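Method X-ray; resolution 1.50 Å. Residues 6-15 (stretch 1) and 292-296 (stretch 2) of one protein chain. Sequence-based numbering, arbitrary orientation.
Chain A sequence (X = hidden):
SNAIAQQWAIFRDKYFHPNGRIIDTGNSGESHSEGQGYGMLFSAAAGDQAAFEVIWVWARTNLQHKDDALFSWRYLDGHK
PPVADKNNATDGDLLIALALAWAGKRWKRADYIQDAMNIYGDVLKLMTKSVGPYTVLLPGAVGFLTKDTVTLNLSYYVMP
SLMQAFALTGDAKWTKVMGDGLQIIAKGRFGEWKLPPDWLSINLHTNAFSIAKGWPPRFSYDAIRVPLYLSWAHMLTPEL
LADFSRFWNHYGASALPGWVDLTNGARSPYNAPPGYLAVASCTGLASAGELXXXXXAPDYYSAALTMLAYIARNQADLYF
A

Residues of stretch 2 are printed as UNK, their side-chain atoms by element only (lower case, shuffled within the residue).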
# COMPACT_ATOMS: atom_id res chain seq x y z
N GLN A 6 11.45 -17.13 6.52
CA GLN A 6 11.91 -16.91 7.89
C GLN A 6 11.44 -15.57 8.44
O GLN A 6 11.11 -15.47 9.63
CB GLN A 6 13.43 -17.06 7.99
CG GLN A 6 13.91 -18.50 7.80
CD GLN A 6 13.62 -19.04 6.40
OE1 GLN A 6 12.76 -19.89 6.23
NE2 GLN A 6 14.37 -18.56 5.41
N GLN A 7 11.39 -14.54 7.60
CA GLN A 7 10.86 -13.25 8.06
C GLN A 7 9.36 -13.34 8.33
O GLN A 7 8.86 -12.76 9.30
CB GLN A 7 11.20 -12.15 7.06
CG GLN A 7 12.70 -11.89 6.93
CD GLN A 7 13.36 -11.58 8.27
OE1 GLN A 7 12.99 -10.62 8.94
NE2 GLN A 7 14.33 -12.41 8.66
N TRP A 8 8.62 -14.06 7.48
CA TRP A 8 7.19 -14.27 7.74
C TRP A 8 6.96 -14.97 9.07
O TRP A 8 6.05 -14.61 9.82
CB TRP A 8 6.52 -15.03 6.60
CG TRP A 8 5.17 -15.63 6.98
CD1 TRP A 8 4.86 -16.96 7.05
CD2 TRP A 8 3.97 -14.93 7.36
NE1 TRP A 8 3.55 -17.13 7.44
CE2 TRP A 8 2.98 -15.90 7.64
CE3 TRP A 8 3.63 -13.57 7.49
CZ2 TRP A 8 1.68 -15.56 8.03
CZ3 TRP A 8 2.34 -13.24 7.88
CH2 TRP A 8 1.38 -14.23 8.14
N ALA A 9 7.79 -15.97 9.40
CA ALA A 9 7.63 -16.68 10.66
C ALA A 9 7.72 -15.73 11.86
O ALA A 9 6.98 -15.89 12.84
CB ALA A 9 8.66 -17.79 10.78
N ILE A 10 8.61 -14.74 11.80
CA ILE A 10 8.69 -13.74 12.85
C ILE A 10 7.44 -12.87 12.88
O ILE A 10 6.85 -12.63 13.94
CB ILE A 10 9.97 -12.89 12.69
CG1 ILE A 10 11.22 -13.75 12.81
CG2 ILE A 10 10.00 -11.78 13.71
CD1 ILE A 10 12.46 -13.07 12.22
N PHE A 11 7.04 -12.34 11.71
CA PHE A 11 5.82 -11.53 11.63
C PHE A 11 4.63 -12.31 12.17
O PHE A 11 3.85 -11.79 12.98
CB PHE A 11 5.57 -11.11 10.18
CG PHE A 11 4.49 -10.08 10.02
CD1 PHE A 11 4.80 -8.73 9.98
CD2 PHE A 11 3.16 -10.46 9.90
CE1 PHE A 11 3.80 -7.76 9.82
CE2 PHE A 11 2.15 -9.50 9.74
CZ PHE A 11 2.47 -8.16 9.70
N ARG A 12 4.50 -13.56 11.74
CA ARG A 12 3.37 -14.39 12.15
C ARG A 12 3.36 -14.61 13.66
O ARG A 12 2.31 -14.54 14.30
CB ARG A 12 3.42 -15.73 11.40
CG ARG A 12 2.24 -16.64 11.70
CD ARG A 12 2.49 -18.03 11.14
NE ARG A 12 3.65 -18.67 11.75
CZ ARG A 12 4.45 -19.54 11.13
NH1 ARG A 12 4.21 -19.88 9.87
NH2 ARG A 12 5.48 -20.07 11.78
N ASP A 13 4.53 -14.88 14.24
CA ASP A 13 4.59 -15.10 15.68
C ASP A 13 4.11 -13.87 16.45
O ASP A 13 3.48 -14.00 17.50
CB ASP A 13 6.02 -15.46 16.08
CG ASP A 13 6.21 -15.56 17.58
OD1 ASP A 13 7.18 -14.96 18.10
OD2 ASP A 13 5.39 -16.23 18.25
N LYS A 14 4.39 -12.67 15.93
CA LYS A 14 4.09 -11.44 16.66
C LYS A 14 2.65 -10.99 16.47
O LYS A 14 2.01 -10.52 17.43
CB LYS A 14 5.04 -10.33 16.22
CG LYS A 14 6.49 -10.57 16.64
CD LYS A 14 7.41 -9.49 16.12
CE LYS A 14 8.53 -9.20 17.11
NZ LYS A 14 8.21 -8.05 18.00
N TYR A 15 2.09 -11.13 15.26
CA TYR A 15 0.86 -10.43 14.91
C TYR A 15 -0.27 -11.32 14.42
O TYR A 15 -1.39 -10.81 14.30
CB TYR A 15 1.13 -9.34 13.86
CG TYR A 15 2.27 -8.42 14.24
CD1 TYR A 15 2.22 -7.65 15.40
CD2 TYR A 15 3.41 -8.33 13.45
CE1 TYR A 15 3.26 -6.82 15.76
CE2 TYR A 15 4.46 -7.50 13.80
CZ TYR A 15 4.38 -6.75 14.95
OH TYR A 15 5.41 -5.92 15.31
N UNK A 292 16.96 -4.76 6.77
CA UNK A 292 16.76 -4.94 8.21
C UNK A 292 15.98 -6.22 8.42
O UNK A 292 15.35 -6.69 7.50
c UNK A 292 16.50 -3.44 6.29
c UNK A 292 15.88 -3.74 8.61
c UNK A 292 16.00 -2.75 7.52
N UNK A 293 16.10 -6.82 9.59
CA UNK A 293 15.37 -8.03 9.90
C UNK A 293 14.28 -7.80 10.94
O UNK A 293 14.36 -6.94 11.76
o UNK A 293 17.13 -8.66 11.40
c UNK A 293 17.13 -9.65 9.20
c UNK A 293 16.28 -9.15 10.37
N UNK A 294 13.23 -8.60 10.87
CA UNK A 294 12.04 -8.32 11.67
C UNK A 294 12.23 -8.58 13.15
O UNK A 294 11.43 -8.07 13.95
c UNK A 294 10.86 -9.13 11.15
c UNK A 294 10.66 -7.95 8.95
c UNK A 294 9.94 -8.32 10.24
c UNK A 294 8.69 -9.12 9.96
N UNK A 295 13.25 -9.35 13.55
CA UNK A 295 13.50 -9.51 14.98
C UNK A 295 13.94 -8.21 15.64
O UNK A 295 13.94 -8.14 16.87
c UNK A 295 15.84 -10.37 14.54
o UNK A 295 16.89 -10.40 15.22
o UNK A 295 15.83 -10.14 13.31
c UNK A 295 14.52 -10.62 15.23
N UNK A 296 14.31 -7.18 14.86
CA UNK A 296 14.66 -5.87 15.40
C UNK A 296 13.59 -4.82 15.16
O UNK A 296 13.81 -3.64 15.48
c UNK A 296 18.98 -7.43 14.56
c UNK A 296 15.99 -5.39 14.81
n UNK A 296 18.09 -6.57 14.08
c UNK A 296 17.48 -7.07 16.11
n UNK A 296 18.62 -7.75 15.79
c UNK A 296 17.14 -6.31 15.04

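Position 292 carries three side-chain carbons that close a ring back onto its own backbone N. No other residue does this, so it is Pro 292. CB of Pro 292 comes no nearer than 7.5 Å to OE1 of Gln 7, its closest atom in stretch 1, so the side chain makes no contact.

At position 293 the first side-chain carbon bears one oxygen and one carbon, a small branched hydroxyl side chain: Thr 293. The CA-to-CB bond runs sideways to the helix, and the nearest atom there is OE1 of Gln 7, 3.6 Å from the CA of Thr 293. The hydroxyl turns to its own stretch instead, where OG1 donates a hydrogen bond to position 295.

Position 294 has four carbons, forked at the second, with no heteroatom. The fork one atom beyond CB makes it Leu 294. Its CA-to-CB bond points toward the helix, and it has the largest covered area of the five. CB of Leu 294 lies 3.8 Å from CG2 of Ile 10, while CD2 of Leu 294 sits 3.7 Å from CB of Phe 11 and near the plane of that ring, at its edge. Chi1, at -98°, falls between wells, with chi2 at p.

Position 295 shows two carbons, the second carrying two oxygens: a short carboxylate, Asp 295. OD1 of Asp 295 accepts from OG1 of Thr 293 at 2.7 Å. Its N lies 4.0 Å and its CB 4.4 Å from CD1 of Ile 10, a peripheral contact.

Position 296 has one carbon followed by a five-membered ring of three carbons and two nitrogens, an imidazole: His 296. The CA-to-CB bond points away and the side chain makes no contact with the helix. The backbone N of His 296 donates to the O of Thr 293 at 3.1 Å, helping to close the short 3-10 turn.

The contact is small, 299 Å² counting both sides, and its touching residues are at least 280 apart in sequence. Its rule is one apolar plug beside one polar latch. Leu 294 packs against the consecutive residues Ile 10 and Phe 11, while the backbone N of Leu 294 donates to OE1 of Gln 7 at 2.8 Å and a nearly straight 166°. The CA-to-CB bond of Gln 7 points sideways, but chi1 and chi2, both m, bring its amide end to the turn. Thus a helix side chain satisfies a loop backbone donor right beside the apolar packing, and the Thr 293 to Asp 295 hydrogen bond spans the start of the turn, alongside the backbone bond from His 296 N to Thr 293 O.

Stretch 2 (292-296) PTLDH
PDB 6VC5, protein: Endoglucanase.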